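Local coordinates for protein glutathione S-transferase (Pseudomonas fluorescens, PDB 3M3M) that binds glutathione and probably, as a glutathione transferase, conjugates it to electrophilic substrates, at residues Lys54-Glu59 with Asn70-Phe75. Sequence-based numbering, arbitrary orientation.
Sequences KIPVLE and NAILNF. With GSH (glutathione), chain B.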
ATOM      1  N   LYS A  54     -13.832  -1.550  -5.406  1.00 10.99           N
ATOM      2  CA  LYS A  54     -12.350  -1.328  -5.444  1.00  9.61           C
ATOM      3  C   LYS A  54     -11.532  -2.576  -5.444  1.00 10.51           C
ATOM      4  O   LYS A  54     -11.936  -3.608  -4.882  1.00  9.00           O
ATOM      5  CB  LYS A  54     -11.905  -0.496  -4.219  1.00 10.66           C
ATOM      6  CG  LYS A  54     -12.532   1.022  -4.356  1.00 13.89           C
ATOM      7  CD  LYS A  54     -12.064   1.899  -3.246  1.00 16.27           C
ATOM      8  CE  LYS A  54     -12.881   3.254  -3.224  1.00 21.86           C
ATOM      9  NZ  LYS A  54     -13.160   3.967  -4.482  1.00 25.92           N
ATOM     10  N   ILE A  55     -10.329  -2.471  -6.011  1.00  9.57           N
ATOM     11  CA  ILE A  55      -9.314  -3.529  -5.863  1.00  7.36           C
ATOM     12  C   ILE A  55      -8.316  -2.974  -4.795  1.00  8.53           C
ATOM     13  O   ILE A  55      -8.156  -1.773  -4.612  1.00  9.11           O
ATOM     14  CB  ILE A  55      -8.597  -3.812  -7.198  1.00  7.09           C
ATOM     15  CG1 ILE A  55      -8.180  -2.503  -7.852  1.00  9.26           C
ATOM     16  CG2 ILE A  55      -9.611  -4.735  -8.020  1.00  8.46           C
ATOM     17  CD1 ILE A  55      -7.489  -2.712  -9.210  1.00  9.60           C
ATOM     18  N   PRO A  56      -7.647  -3.877  -4.069  1.00  7.17           N
ATOM     19  CA  PRO A  56      -7.624  -5.353  -4.271  1.00  8.95           C
ATOM     20  C   PRO A  56      -8.803  -6.039  -3.545  1.00  9.36           C
ATOM     21  O   PRO A  56      -9.435  -5.477  -2.594  1.00  8.27           O
ATOM     22  CB  PRO A  56      -6.276  -5.739  -3.662  1.00  9.19           C
ATOM     23  CG  PRO A  56      -6.184  -4.737  -2.474  1.00  8.40           C
ATOM     24  CD  PRO A  56      -6.585  -3.413  -3.160  1.00  9.20           C
ATOM     25  N   VAL A  57      -9.119  -7.238  -4.048  1.00  8.60           N
ATOM     26  CA  VAL A  57      -9.973  -8.217  -3.383  1.00  6.41           C
ATOM     27  C   VAL A  57      -9.184  -9.513  -3.271  1.00  8.91           C
ATOM     28  O   VAL A  57      -8.469  -9.893  -4.211  1.00  9.70           O
ATOM     29  CB  VAL A  57     -11.203  -8.478  -4.238  1.00  7.55           C
ATOM     30  CG1 VAL A  57     -12.114  -9.567  -3.458  1.00 10.69           C
ATOM     31  CG2 VAL A  57     -12.020  -7.172  -4.384  1.00  9.53           C
ATOM     32  N   LEU A  58      -9.290 -10.195  -2.129  1.00  9.56           N
ATOM     33  CA  LEU A  58      -8.644 -11.511  -1.924  1.00 10.60           C
ATOM     34  C   LEU A  58      -9.801 -12.487  -1.825  1.00 11.58           C
ATOM     35  O   LEU A  58     -10.704 -12.350  -0.984  1.00 11.02           O
ATOM     36  CB  LEU A  58      -7.830 -11.554  -0.637  1.00 12.22           C
ATOM     37  CG  LEU A  58      -7.236 -12.936  -0.313  1.00 12.65           C
ATOM     38  CD1 LEU A  58      -6.189 -13.226  -1.330  1.00 13.17           C
ATOM     39  CD2 LEU A  58      -6.563 -13.008   1.053  1.00 14.93           C
ATOM     40  N   GLU A  59      -9.788 -13.470  -2.727  1.00 10.62           N
ATOM     41  CA  GLU A  59     -10.844 -14.481  -2.704  1.00 11.55           C
ATOM     42  C   GLU A  59     -10.247 -15.805  -2.228  1.00 13.11           C
ATOM     43  O   GLU A  59      -9.201 -16.244  -2.716  1.00 12.85           O
ATOM     44  CB  GLU A  59     -11.417 -14.651  -4.121  1.00 11.65           C
ATOM     45  CG  GLU A  59     -12.450 -15.829  -4.188  1.00 13.22           C
ATOM     46  CD  GLU A  59     -12.935 -15.966  -5.639  1.00 25.14           C
ATOM     47  OE1 GLU A  59     -13.415 -15.003  -6.174  1.00 21.70           O
ATOM     48  OE2 GLU A  59     -12.847 -17.051  -6.234  1.00 36.03           O
ATOM     49  N   ASN A  70      -5.555  -3.010   3.497  1.00  6.50           N
ATOM     50  CA  ASN A  70      -4.935  -3.114   4.837  1.00  6.87           C
ATOM     51  C   ASN A  70      -5.585  -4.213   5.711  1.00  8.67           C
ATOM     52  O   ASN A  70      -4.905  -4.771   6.580  1.00  7.76           O
ATOM     53  CB  ASN A  70      -4.934  -1.786   5.571  1.00  7.06           C
ATOM     54  CG  ASN A  70      -3.927  -0.795   4.990  1.00  9.76           C
ATOM     55  OD1 ASN A  70      -3.136  -1.114   4.116  1.00 13.92           O
ATOM     56  ND2 ASN A  70      -4.016   0.451   5.438  1.00 10.43           N
ATOM     57  N   ALA A  71      -6.875  -4.538   5.429  1.00  6.99           N
ATOM     58  CA  ALA A  71      -7.513  -5.665   6.203  1.00  7.44           C
ATOM     59  C   ALA A  71      -6.983  -6.983   5.648  1.00  8.37           C
ATOM     60  O   ALA A  71      -6.656  -7.871   6.410  1.00  7.57           O
ATOM     61  CB  ALA A  71      -9.052  -5.616   6.032  1.00  8.83           C
ATOM     62  N   ILE A  72      -6.778  -7.004   4.349  1.00  5.89           N
ATOM     63  CA  ILE A  72      -6.147  -8.218   3.746  1.00  8.26           C
ATOM     64  C   ILE A  72      -4.734  -8.448   4.301  1.00  8.05           C
ATOM     65  O   ILE A  72      -4.381  -9.597   4.648  1.00  8.42           O
ATOM     66  CB  ILE A  72      -6.152  -8.126   2.181  1.00  6.36           C
ATOM     67  CG1 ILE A  72      -7.611  -8.104   1.646  1.00  6.61           C
ATOM     68  CG2 ILE A  72      -5.308  -9.357   1.616  1.00  9.27           C
ATOM     69  CD1 ILE A  72      -7.616  -7.504   0.194  1.00  9.55           C
ATOM     70  N   LEU A  73      -3.927  -7.404   4.487  1.00  6.55           N
ATOM     71  CA  LEU A  73      -2.629  -7.563   5.114  1.00  7.14           C
ATOM     72  C   LEU A  73      -2.786  -8.178   6.505  1.00  9.14           C
ATOM     73  O   LEU A  73      -2.004  -9.075   6.897  1.00  8.39           O
ATOM     74  CB  LEU A  73      -1.884  -6.225   5.230  1.00  8.85           C
ATOM     75  CG  LEU A  73      -1.423  -5.573   3.903  1.00  6.92           C
ATOM     76  CD1 LEU A  73      -0.780  -4.200   4.205  1.00  8.86           C
ATOM     77  CD2 LEU A  73      -0.388  -6.571   3.245  1.00  8.85           C
ATOM     78  N   ASN A  74      -3.763  -7.669   7.289  1.00  6.35           N
ATOM     79  CA  ASN A  74      -3.941  -8.295   8.639  1.00  7.58           C
ATOM     80  C   ASN A  74      -4.289  -9.794   8.568  1.00  8.59           C
ATOM     81  O   ASN A  74      -3.768 -10.591   9.435  1.00  9.89           O
ATOM     82  CB  ASN A  74      -5.017  -7.526   9.396  1.00  8.14           C
ATOM     83  CG  ASN A  74      -4.416  -6.268  10.148  1.00  8.42           C
ATOM     84  OD1 ASN A  74      -3.947  -6.377  11.275  1.00  9.86           O
ATOM     85  ND2 ASN A  74      -4.305  -5.159   9.468  1.00  6.62           N
ATOM     86  N   PHE A  75      -5.200 -10.166   7.658  1.00  8.13           N
ATOM     87  CA  PHE A  75      -5.600 -11.590   7.539  1.00  7.06           C
ATOM     88  C   PHE A  75      -4.350 -12.437   7.171  1.00  8.76           C
ATOM     89  O   PHE A  75      -4.129 -13.506   7.792  1.00 10.18           O
ATOM     90  CB  PHE A  75      -6.576 -11.706   6.427  1.00  7.97           C
ATOM     91  CG  PHE A  75      -7.004 -13.054   6.142  1.00 11.15           C
ATOM     92  CD1 PHE A  75      -7.855 -13.714   7.050  1.00 13.78           C
ATOM     93  CD2 PHE A  75      -6.523 -13.756   4.970  1.00 14.06           C
ATOM     94  CE1 PHE A  75      -8.325 -15.052   6.764  1.00 15.74           C
ATOM     95  CE2 PHE A  75      -7.009 -15.091   4.715  1.00 16.09           C
ATOM     96  CZ  PHE A  75      -7.824 -15.721   5.655  1.00 14.94           C
TER
HETATM   97  N1  GSH B 209      -9.256   1.726   0.909  1.00  7.46           N
HETATM   98  CA1 GSH B 209      -9.053   0.792  -0.267  1.00  7.66           C
HETATM   99  C1  GSH B 209      -7.905  -0.194  -0.028  1.00  6.80           C
HETATM  100  O11 GSH B 209      -8.019  -1.351  -0.527  1.00  9.19           O
HETATM  101  O12 GSH B 209      -6.888   0.212   0.597  1.00 10.10           O
HETATM  102  CB1 GSH B 209      -8.760   1.724  -1.487  1.00  9.25           C
HETATM  103  CG1 GSH B 209      -8.544   0.824  -2.662  1.00  8.67           C
HETATM  104  CD1 GSH B 209      -8.597   1.627  -3.979  1.00 10.21           C
HETATM  105  OE1 GSH B 209      -8.793   3.004  -3.969  1.00 11.35           O
HETATM  106  N2  GSH B 209      -8.453   1.000  -5.184  1.00  9.95           N
HETATM  107  CA2 GSH B 209      -8.489   1.774  -6.424  1.00 12.26           C
HETATM  108  C2  GSH B 209      -9.710   1.374  -7.130  1.00 12.51           C
HETATM  109  O2  GSH B 209     -10.055   0.091  -7.093  1.00 11.93           O
HETATM  110  CB2 GSH B 209      -7.224   1.373  -7.229  1.00 12.03           C
HETATM  111  SG2 GSH B 209      -5.658   1.881  -6.312  1.00 19.54           S
HETATM  112  N3  GSH B 209     -10.445   2.276  -7.762  1.00 13.58           N
HETATM  113  CA3 GSH B 209     -11.610   1.795  -8.524  1.00 20.44           C
HETATM  114  C3  GSH B 209     -12.819   2.707  -8.404  1.00 34.29           C
HETATM  115  O31 GSH B 209     -13.744   2.659  -9.271  1.00 36.59           O
HETATM  116  O32 GSH B 209     -12.907   3.464  -7.424  1.00 36.51           O
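Ile72 reaches from helix 69-77 to the strand at 57-59, lying obliquely across both Pro56 and Leu58. Its CG1 stands anti to the carbonyl carbon (chi1 -63°), and with the extended chi2 (160°) this carries CD1 to the proline ring, 4.1 Å from Pro56 CG. CG2, anti to the backbone N, is left to rest 3.9 Å from Leu58 CD2. That same leucine methyl also meets Phe75, whose side chain crosses Leu58 at about a right angle, with CD2 of the ring 4.0 Å from Leu58 CD2. Ile72 also touches Ile18 of helix 13-24.

The cis peptide before Pro56, a hallmark of the thioredoxin-like fold of GSTs, leaves Ile55 facing glutathione with its backbone. Ile55 N gives a hydrogen bond to GSH O2 and Ile55 O takes one from GSH N2, both at 2.8 Å, pairing the cysteinyl part in the manner of a beta strand. Lys54 bends at chi4 to bring NZ to the glycyl carboxylate, 3.0 Å from GSH O32. An alanine in its place would probably leave that carboxylate without this positive mate and the glycyl end freer to turn. The side chains of Pro56 and Leu58 thus meet the helix through apolar contacts alone, whereas Lys54 and Ile55, just before them, turn polar groups to the ligand.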